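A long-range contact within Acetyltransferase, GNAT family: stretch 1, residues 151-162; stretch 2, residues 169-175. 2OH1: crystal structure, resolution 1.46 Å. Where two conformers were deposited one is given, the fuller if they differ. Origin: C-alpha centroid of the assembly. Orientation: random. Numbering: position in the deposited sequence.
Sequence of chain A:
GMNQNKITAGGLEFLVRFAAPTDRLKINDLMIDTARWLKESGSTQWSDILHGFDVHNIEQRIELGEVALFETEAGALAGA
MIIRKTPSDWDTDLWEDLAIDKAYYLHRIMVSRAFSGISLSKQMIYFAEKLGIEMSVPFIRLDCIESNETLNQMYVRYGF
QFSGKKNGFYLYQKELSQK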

# COMPACT_ATOMS: atom_id res chain seq x y z
N LEU A 151 -0.44 13.70 -1.22
CA LEU A 151 -0.53 12.36 -0.68
C LEU A 151 -0.96 12.39 0.77
O LEU A 151 -1.77 11.60 1.16
CB LEU A 151 0.80 11.62 -0.83
CG LEU A 151 0.79 10.10 -0.69
CD1 LEU A 151 -0.27 9.46 -1.57
CD2 LEU A 151 2.22 9.53 -0.98
N ASN A 152 -0.40 13.31 1.56
CA ASN A 152 -0.84 13.50 2.95
C ASN A 152 -2.33 13.83 2.99
O ASN A 152 -3.07 13.24 3.78
CB ASN A 152 -0.02 14.57 3.67
CG ASN A 152 1.34 14.04 4.17
OD1 ASN A 152 1.43 13.29 5.15
ND2 ASN A 152 2.40 14.43 3.48
N GLN A 153 -2.78 14.74 2.10
CA GLN A 153 -4.23 15.07 2.04
C GLN A 153 -5.06 13.82 1.77
O GLN A 153 -6.13 13.64 2.34
CB GLN A 153 -4.55 16.11 0.97
CG GLN A 153 -4.15 17.48 1.32
CD GLN A 153 -4.25 18.46 0.14
OE1 GLN A 153 -3.72 18.23 -0.95
NE2 GLN A 153 -4.86 19.60 0.39
N MSE A 154 -4.53 12.97 0.89
CA MSE A 154 -5.25 11.77 0.47
C MSE A 154 -5.46 10.84 1.65
O MSE A 154 -6.53 10.36 1.93
CB MSE A 154 -4.50 11.09 -0.66
CG MSE A 154 -5.26 9.92 -1.19
SE MSE A 154 -4.28 8.78 -2.43
CE MSE A 154 -3.42 7.76 -1.07
N TYR A 155 -4.39 10.58 2.40
CA TYR A 155 -4.54 9.69 3.53
C TYR A 155 -5.56 10.22 4.56
O TYR A 155 -6.33 9.47 5.14
CB TYR A 155 -3.19 9.41 4.19
CG TYR A 155 -2.24 8.65 3.29
CD1 TYR A 155 -2.66 7.50 2.64
CD2 TYR A 155 -0.93 9.05 3.12
CE1 TYR A 155 -1.77 6.75 1.85
CE2 TYR A 155 -0.07 8.34 2.32
CZ TYR A 155 -0.48 7.19 1.70
OH TYR A 155 0.45 6.48 0.94
N VAL A 156 -5.53 11.51 4.81
CA VAL A 156 -6.51 12.09 5.73
C VAL A 156 -7.94 11.92 5.17
O VAL A 156 -8.86 11.54 5.88
CB VAL A 156 -6.16 13.56 6.03
CG1 VAL A 156 -7.32 14.28 6.84
CG2 VAL A 156 -4.77 13.63 6.67
N ARG A 157 -8.11 12.21 3.90
CA ARG A 157 -9.40 12.08 3.21
C ARG A 157 -9.91 10.64 3.30
O ARG A 157 -11.12 10.43 3.46
CB ARG A 157 -9.23 12.48 1.76
CG ARG A 157 -10.52 12.65 1.05
CD ARG A 157 -10.31 13.45 -0.21
NE ARG A 157 -9.53 12.70 -1.18
CZ ARG A 157 -8.32 13.05 -1.62
NH1 ARG A 157 -7.72 14.16 -1.21
NH2 ARG A 157 -7.71 12.28 -2.52
N TYR A 158 -9.00 9.68 3.24
CA TYR A 158 -9.35 8.26 3.36
C TYR A 158 -9.58 7.78 4.80
O TYR A 158 -9.79 6.60 5.03
CB TYR A 158 -8.27 7.39 2.72
CG TYR A 158 -8.10 7.47 1.21
CD1 TYR A 158 -8.94 8.20 0.36
CD2 TYR A 158 -7.11 6.67 0.61
CE1 TYR A 158 -8.72 8.19 -1.04
CE2 TYR A 158 -6.91 6.67 -0.74
CZ TYR A 158 -7.70 7.41 -1.56
OH TYR A 158 -7.50 7.38 -2.92
N GLY A 159 -9.53 8.69 5.78
CA GLY A 159 -9.90 8.37 7.15
C GLY A 159 -8.78 7.98 8.09
O GLY A 159 -9.06 7.54 9.18
N PHE A 160 -7.53 8.14 7.66
CA PHE A 160 -6.43 7.88 8.54
C PHE A 160 -6.22 9.02 9.51
O PHE A 160 -6.44 10.17 9.17
CB PHE A 160 -5.15 7.64 7.75
CG PHE A 160 -5.09 6.32 7.11
CD1 PHE A 160 -5.75 6.08 5.89
CD2 PHE A 160 -4.41 5.28 7.72
CE1 PHE A 160 -5.68 4.82 5.32
CE2 PHE A 160 -4.36 4.02 7.14
CZ PHE A 160 -4.99 3.81 5.96
N GLN A 161 -5.84 8.66 10.74
CA GLN A 161 -5.50 9.62 11.79
C GLN A 161 -4.01 9.87 11.86
O GLN A 161 -3.20 8.96 11.99
CB GLN A 161 -6.00 9.17 13.17
CG GLN A 161 -5.70 10.16 14.32
CD GLN A 161 -6.23 11.59 14.09
OE1 GLN A 161 -5.48 12.57 14.17
NE2 GLN A 161 -7.52 11.70 13.80
N PHE A 162 -3.65 11.14 11.78
CA PHE A 162 -2.32 11.58 12.03
C PHE A 162 -1.86 11.22 13.46
O PHE A 162 -2.56 11.48 14.45
CB PHE A 162 -2.25 13.09 11.88
CG PHE A 162 -0.92 13.67 12.25
CD1 PHE A 162 0.22 13.38 11.48
CD2 PHE A 162 -0.76 14.49 13.36
CE1 PHE A 162 1.44 13.92 11.81
CE2 PHE A 162 0.49 15.01 13.68
CZ PHE A 162 1.58 14.74 12.90
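Stretch 2 (169-175) FYLYQKE

Stretch 2 is a single extended strand that packs along the last turns of a helix and, where the chain leaves that helix and turns back as a strand, pairs with it in antiparallel fashion, so one segment serves both as a layer over the helix and as a sheet neighbour. Residues 169-175 are all strand. Their axis runs nearly with that of helix 151-157, at a crossing angle of 17° and a closest approach of 9.8 Å, a spacing that leaves room for one layer of side chains.

The reversal that makes this possible lies at Gly159, which ends the helix in a Schellman motif: its N bonds to Val156 O at 2.9 Å, and Phe160 N reaches back to Tyr155 O at 3.1 Å. Its phi of 95° would jam a CB against the preceding carbonyl O, so the backbone itself calls for glycine.

Beyond the turn, Gln161 pairs with Gln173 as an antiparallel hydrogen-bonded pair, CA atoms 5.2 Å apart. Gln161 N donates to Gln173 O at 2.8 Å, and Gln173 N returns the bond to Gln161 O at 2.9 Å, both close to straight. Phe162 and Tyr172 form the next, non-hydrogen-bonded pair, their CA atoms 4.6 Å apart, and here Tyr172 CA approaches Gln161 O at 3.2 Å in a CA-H...O contact.

CA-to-CB points toward stretch 1 at Tyr170 and Lys174; Tyr172, between them, shares a sheet face with Phe162. Tyr172 is the centre of the packing and gives up the largest area, 138 Å². With chi1 in m, its ring has Tyr155 CB over one face; Val156 CG2 comes to 3.8 Å from Tyr172 CE1, and Phe160 CB to 3.8 Å from Tyr172 CB. At the tip, Tyr172 OH donates to Asn152 OD1 at 2.6 Å, giving a buried hydroxyl a partner on the helix.

The residues two before and two after Tyr172 make different contacts. Toward the start of the strand, Tyr170 takes the edge of the Phe162 ring toward its face in an offset edge-to-face pair, with planes at 84° and Phe162 CE1 3.6 Å from Tyr170 CD1. Toward its end, Lys174 works along its length: CB lies over one face of the Phe160 ring, 4.1 Å from the centroid, while the extended start of the chain (chi1 and chi2 both t) carries on until NZ donates to Tyr158 O at 2.7 Å. The ammonium thus meets a carbonyl at the end of the helix, and the aliphatic part covers an aromatic ring on the way.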

# COMPACT_ATOMS: atom_id res chain seq x y z
N PHE A 169 9.05 11.82 8.17
CA PHE A 169 7.78 11.21 7.79
C PHE A 169 6.67 11.58 8.75
O PHE A 169 6.90 11.70 9.93
CB PHE A 169 7.88 9.66 7.72
CG PHE A 169 8.78 9.15 6.62
CD1 PHE A 169 10.15 9.16 6.79
CD2 PHE A 169 8.26 8.73 5.44
CE1 PHE A 169 10.98 8.72 5.81
CE2 PHE A 169 9.09 8.28 4.43
CZ PHE A 169 10.46 8.28 4.63
N TYR A 170 5.44 11.70 8.24
CA TYR A 170 4.26 11.72 9.11
C TYR A 170 3.71 10.28 9.20
O TYR A 170 3.73 9.51 8.25
CB TYR A 170 3.20 12.64 8.55
CG TYR A 170 3.58 14.09 8.52
CD1 TYR A 170 4.18 14.71 9.62
CD2 TYR A 170 3.25 14.87 7.44
CE1 TYR A 170 4.46 16.07 9.60
CE2 TYR A 170 3.51 16.20 7.39
CZ TYR A 170 4.12 16.82 8.47
OH TYR A 170 4.39 18.18 8.42
N LEU A 171 3.21 9.93 10.38
CA LEU A 171 2.69 8.61 10.66
C LEU A 171 1.16 8.69 10.77
O LEU A 171 0.63 9.55 11.47
CB LEU A 171 3.26 8.09 11.98
CG LEU A 171 4.70 7.56 12.00
CD1 LEU A 171 5.77 8.59 11.57
CD2 LEU A 171 4.98 7.01 13.37
N TYR A 172 0.48 7.72 10.14
CA TYR A 172 -0.98 7.67 10.08
C TYR A 172 -1.44 6.29 10.46
O TYR A 172 -0.86 5.29 10.09
CB TYR A 172 -1.48 7.96 8.67
CG TYR A 172 -1.21 9.39 8.22
CD1 TYR A 172 -2.10 10.40 8.49
CD2 TYR A 172 -0.08 9.70 7.46
CE1 TYR A 172 -1.85 11.71 8.09
CE2 TYR A 172 0.18 10.99 7.07
CZ TYR A 172 -0.71 11.99 7.38
OH TYR A 172 -0.49 13.27 6.94
N GLN A 173 -2.56 6.23 11.16
CA GLN A 173 -3.21 4.95 11.44
C GLN A 173 -4.70 5.05 11.40
O GLN A 173 -5.28 6.10 11.66
CB GLN A 173 -2.76 4.37 12.76
CG GLN A 173 -3.24 4.98 13.99
CD GLN A 173 -2.79 4.26 15.30
OE1 GLN A 173 -1.95 3.35 15.33
NE2 GLN A 173 -3.31 4.75 16.40
N LYS A 174 -5.29 3.93 11.04
CA LYS A 174 -6.72 3.81 11.04
C LYS A 174 -7.08 2.66 11.98
O LYS A 174 -6.63 1.53 11.79
CB LYS A 174 -7.23 3.56 9.64
CG LYS A 174 -8.74 3.60 9.57
CD LYS A 174 -9.34 3.26 8.24
CE LYS A 174 -9.27 4.34 7.27
NZ LYS A 174 -10.38 4.23 6.27
N GLU A 175 -7.94 2.92 12.96
CA GLU A 175 -8.37 1.88 13.85
C GLU A 175 -9.44 1.06 13.14
O GLU A 175 -10.34 1.59 12.48
CB GLU A 175 -8.87 2.47 15.17
CG GLU A 175 -8.83 1.45 16.33
CD GLU A 175 -8.86 2.12 17.74
OE1 GLU A 175 -9.15 3.34 17.81
OE2 GLU A 175 -8.61 1.39 18.74